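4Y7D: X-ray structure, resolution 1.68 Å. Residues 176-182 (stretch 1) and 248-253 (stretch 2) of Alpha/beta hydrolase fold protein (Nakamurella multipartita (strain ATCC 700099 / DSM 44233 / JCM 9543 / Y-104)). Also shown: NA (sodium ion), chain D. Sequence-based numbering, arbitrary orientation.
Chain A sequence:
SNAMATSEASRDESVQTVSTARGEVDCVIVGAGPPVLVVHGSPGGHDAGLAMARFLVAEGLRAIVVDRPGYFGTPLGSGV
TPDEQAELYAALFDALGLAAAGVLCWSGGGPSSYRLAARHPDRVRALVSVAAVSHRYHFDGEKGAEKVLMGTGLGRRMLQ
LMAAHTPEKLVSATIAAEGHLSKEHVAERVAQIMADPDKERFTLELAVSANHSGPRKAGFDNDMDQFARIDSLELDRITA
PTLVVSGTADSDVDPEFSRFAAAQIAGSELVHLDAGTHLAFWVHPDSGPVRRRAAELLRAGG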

ATOM      1  N   ALA A 176     -10.020   6.718  13.401  1.00 27.19           N
ATOM      2  CA  ALA A 176      -9.512   6.610  14.780  1.00 29.13           C
ATOM      3  C   ALA A 176      -8.428   5.542  14.952  1.00 28.62           C
ATOM      4  O   ALA A 176      -7.444   5.796  15.626  1.00 29.06           O
ATOM      5  CB  ALA A 176     -10.645   6.393  15.789  1.00 30.65           C
ATOM      6  N   ALA A 177      -8.589   4.378  14.333  1.00 27.30           N
ATOM      7  CA  ALA A 177      -7.621   3.325  14.466  1.00 28.00           C
ATOM      8  C   ALA A 177      -6.297   3.671  13.807  1.00 27.20           C
ATOM      9  O   ALA A 177      -5.269   3.133  14.196  1.00 28.94           O
ATOM     10  CB  ALA A 177      -8.149   2.034  13.841  1.00 28.10           C
ATOM     11  N   GLU A 178      -6.324   4.485  12.757  1.00 25.36           N
ATOM     12  CA  GLU A 178      -5.135   4.661  11.918  1.00 25.16           C
ATOM     13  C   GLU A 178      -4.352   5.923  12.194  1.00 24.29           C
ATOM     14  O   GLU A 178      -3.394   6.246  11.455  1.00 23.66           O
ATOM     15  CB  GLU A 178      -5.535   4.563  10.443  1.00 24.85           C
ATOM     16  CG  GLU A 178      -6.032   3.170  10.089  1.00 25.57           C
ATOM     17  CD  GLU A 178      -4.954   2.133  10.314  1.00 28.34           C
ATOM     18  OE1 GLU A 178      -3.872   2.255   9.717  1.00 27.82           O
ATOM     19  OE2 GLU A 178      -5.214   1.158  11.057  1.00 32.87           O
ATOM     20  N   GLY A 179      -4.750   6.624  13.261  1.00 25.43           N
ATOM     21  CA  GLY A 179      -4.086   7.863  13.653  1.00 25.81           C
ATOM     22  C   GLY A 179      -4.097   8.076  15.151  1.00 28.22           C
ATOM     23  O   GLY A 179      -4.761   7.315  15.917  1.00 27.77           O
ATOM     24  N   HIS A 180      -3.358   9.110  15.550  1.00 26.96           N
ATOM     25  CA  HIS A 180      -3.294   9.571  16.941  1.00 30.09           C
ATOM     26  C   HIS A 180      -4.132  10.821  17.150  1.00 31.24           C
ATOM     27  O   HIS A 180      -3.902  11.556  18.117  1.00 32.41           O
ATOM     28  CB  HIS A 180      -1.841   9.903  17.286  1.00 30.12           C
ATOM     29  CG  HIS A 180      -0.940   8.711  17.353  1.00 31.29           C
ATOM     30  ND1 HIS A 180      -1.142   7.673  18.241  1.00 33.63           N
ATOM     31  CD2 HIS A 180       0.203   8.424  16.692  1.00 31.81           C
ATOM     32  CE1 HIS A 180      -0.178   6.778  18.094  1.00 33.39           C
ATOM     33  NE2 HIS A 180       0.658   7.215  17.172  1.00 33.84           N
ATOM     34  N   LEU A 181      -5.127  11.054  16.300  1.00 30.69           N
ATOM     35  CA  LEU A 181      -5.952  12.249  16.383  1.00 31.02           C
ATOM     36  C   LEU A 181      -6.875  12.277  17.597  1.00 32.17           C
ATOM     37  O   LEU A 181      -7.321  11.234  18.087  1.00 31.91           O
ATOM     38  CB  LEU A 181      -6.803  12.401  15.117  1.00 30.15           C
ATOM     39  CG  LEU A 181      -6.105  12.528  13.752  1.00 29.44           C
ATOM     40  CD1 LEU A 181      -7.126  12.625  12.661  1.00 29.60           C
ATOM     41  CD2 LEU A 181      -5.205  13.756  13.686  1.00 28.95           C
ATOM     42  N   SER A 182      -7.175  13.495  18.052  1.00 32.15           N
ATOM     43  CA  SER A 182      -8.208  13.732  19.049  1.00 33.37           C
ATOM     44  C   SER A 182      -9.562  13.297  18.493  1.00 34.20           C
ATOM     45  O   SER A 182      -9.767  13.281  17.296  1.00 32.29           O
ATOM     46  CB  SER A 182      -8.283  15.215  19.404  1.00 33.99           C
ATOM     47  OG  SER A 182      -8.837  15.987  18.334  1.00 32.98           O
TER
HETATM   48 NA    NA D 502      -6.347   6.665  17.483  1.00 33.83          NA
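Stretch 2 248-253: TADSDV

Stretch 2, Thr248 to Val253, has no regular helix or strand, and it lies against the part of stretch 1 where the chain leaves a helix. The pairing is short: Gly179 and Asp250 form a single beta bridge, with CA atoms 4.6 Å apart. Two backbone hydrogen bonds flank it. His180 N donates to Ala249 O at 2.8 Å with an N-H...O angle of 143°, and Ser251 N donates to Glu178 O at 3.4 Å, a weak bond by length although its angle of 175° is nearly straight. As the partner in stretch 1 moves from His180 back to Glu178, the partner in stretch 2 advances from Ala249 to Ser251, so the two segments run in opposite directions. Gly179 is extended (phi/psi -148/172), and its CA makes a CA-H...O contact with Ala249 O at 3.1 Å; the same carbonyl oxygen therefore meets two successive residues of stretch 1.

Ala249 directs its CB toward stretch 1, where it meets Leu181 CD2 at 3.8 Å. The leucine's CA-to-CB bond points sideways, and it is the m, t rotamer (chi1 -60°, chi2 178°) that carries CD2 to this apolar contact.

His180 also starts sideways and bends back. With chi1 at -69° (m) and chi2 at -61°, its ring lies over Ser251, whose CB is 3.5 Å from the ring centroid and only 16° off the ring normal. That is a CH-pi contact over one face; the closest atom pair is His180 NE2 to Ser251 CB, 3.4 Å. Water 2 connects the same two segments, donating to Asp250 O at 2.7 Å and making a weak hydrogen bond with His180 NE2 at 3.3 Å.

Ser251 points toward stretch 1, and its p rotamer (chi1 63°) places OG near the turn after the helix, 3.2 Å from Ala177 O. Ser251 OG also lies 3.1 Å from Gly179 N, but the angle there is too poor for a hydrogen bond. A water route is clearer: water 1 donates to Ala177 O at 2.9 Å and is hydrogen-bonded to Ser251 OG at 3.0 Å.

Glu178 folds through three similar torsions (-65°, -61° and -58°), bringing its carboxylate to Asp252, which is t at chi1 (-165°). Glu178 OE1 and Asp252 OD2 are 2.5 Å apart, too close for two fully charged carboxylates to be comfortable; one of the acids probably holds a proton and donates it. Asp250 has the same chi1, -165° (t), but its CB points away from stretch 1. Asp250 OD1 instead accepts from Asp252 N at 2.8 Å and Val253 N at 3.0 Å, tying down the backbone that presents Asp252.

The sodium ion binds stretch 1 through Ala176 O and Gly179 O, each 2.3 Å from NA, and completes its six ligands with waters 3, 4, 5 and 6. Water 4 coordinates NA at 2.7 Å. The same water is hydrogen-bonded to Ser251 OG at 3.3 Å, linking stretch 2 to the metal site.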

ATOM      1  N   THR A 248       1.409  13.064   9.670  1.00 19.35           N
ATOM      2  CA  THR A 248       2.126  13.264  10.930  1.00 21.29           C
ATOM      3  C   THR A 248       1.491  12.560  12.130  1.00 21.76           C
ATOM      4  O   THR A 248       2.166  12.371  13.149  1.00 23.06           O
ATOM      5  CB  THR A 248       2.296  14.754  11.286  1.00 21.83           C
ATOM      6  OG1 THR A 248       1.037  15.339  11.676  1.00 22.04           O
ATOM      7  CG2 THR A 248       2.967  15.489  10.169  1.00 21.62           C
ATOM      8  N   ALA A 249       0.225  12.187  12.003  1.00 22.07           N
ATOM      9  CA  ALA A 249      -0.501  11.510  13.072  1.00 22.29           C
ATOM     10  C   ALA A 249      -0.644   9.998  12.821  1.00 21.79           C
ATOM     11  O   ALA A 249      -1.413   9.359  13.521  1.00 22.19           O
ATOM     12  CB  ALA A 249      -1.856  12.115  13.223  1.00 23.38           C
ATOM     13  N   ASP A 250       0.162   9.436  11.933  1.00 20.51           N
ATOM     14  CA  ASP A 250       0.046   8.022  11.551  1.00 20.81           C
ATOM     15  C   ASP A 250       0.412   7.184  12.774  1.00 21.66           C
ATOM     16  O   ASP A 250       1.532   7.314  13.299  1.00 22.09           O
ATOM     17  CB  ASP A 250       1.017   7.732  10.417  1.00 19.89           C
ATOM     18  CG  ASP A 250       0.762   6.441   9.710  1.00 20.02           C
ATOM     19  OD1 ASP A 250       0.310   5.437  10.314  1.00 20.68           O
ATOM     20  OD2 ASP A 250       1.047   6.431   8.498  1.00 19.72           O
ATOM     21  N   SER A 251      -0.501   6.302  13.188  1.00 22.33           N
ATOM     22  CA  SER A 251      -0.244   5.421  14.320  1.00 23.94           C
ATOM     23  C   SER A 251       0.052   3.987  13.868  1.00 23.96           C
ATOM     24  O   SER A 251       0.216   3.103  14.711  1.00 24.05           O
ATOM     25  CB  SER A 251      -1.473   5.406  15.226  1.00 24.43           C
ATOM     26  OG  SER A 251      -2.587   4.864  14.524  1.00 25.14           O
ATOM     27  N   ASP A 252       0.079   3.761  12.573  1.00 22.46           N
ATOM     28  CA  ASP A 252       0.239   2.421  12.020  1.00 23.65           C
ATOM     29  C   ASP A 252       1.706   2.225  11.577  1.00 23.18           C
ATOM     30  O   ASP A 252       2.419   1.335  12.082  1.00 23.15           O
ATOM     31  CB  ASP A 252      -0.731   2.306  10.834  1.00 24.68           C
ATOM     32  CG  ASP A 252      -0.949   0.867  10.373  1.00 27.96           C
ATOM     33  OD1 ASP A 252       0.034   0.111  10.425  1.00 30.41           O
ATOM     34  OD2 ASP A 252      -2.087   0.521   9.936  1.00 26.26           O
ATOM     35  N   VAL A 253       2.179   3.085  10.672  1.00 21.33           N
ATOM     36  CA  VAL A 253       3.599   3.117  10.307  1.00 20.36           C
ATOM     37  C   VAL A 253       4.145   4.461  10.756  1.00 20.60           C
ATOM     38  O   VAL A 253       3.756   5.532  10.213  1.00 21.79           O
ATOM     39  CB  VAL A 253       3.798   2.897   8.795  1.00 19.29           C
ATOM     40  CG1 VAL A 253       5.256   3.098   8.373  1.00 19.39           C
ATOM     41  CG2 VAL A 253       3.322   1.503   8.427  1.00 20.70           C
TER
HETATM   42  O   HOH W   1      -2.722   1.891  13.887  1.00 36.90           O
HETATM   43  O   HOH W   2       3.082   6.121  15.195  1.00 30.55           O
HETATM   44  O   HOH W   3      -7.785   8.757  17.138  1.00 36.08           O
HETATM   45  O   HOH W   4      -4.651   4.593  17.069  1.00 45.65           O
HETATM   46  O   HOH W   5      -5.322   7.489  19.539  1.00 39.14           O
HETATM   47  O   HOH W   6      -8.222   5.853  18.799  1.00 43.76           O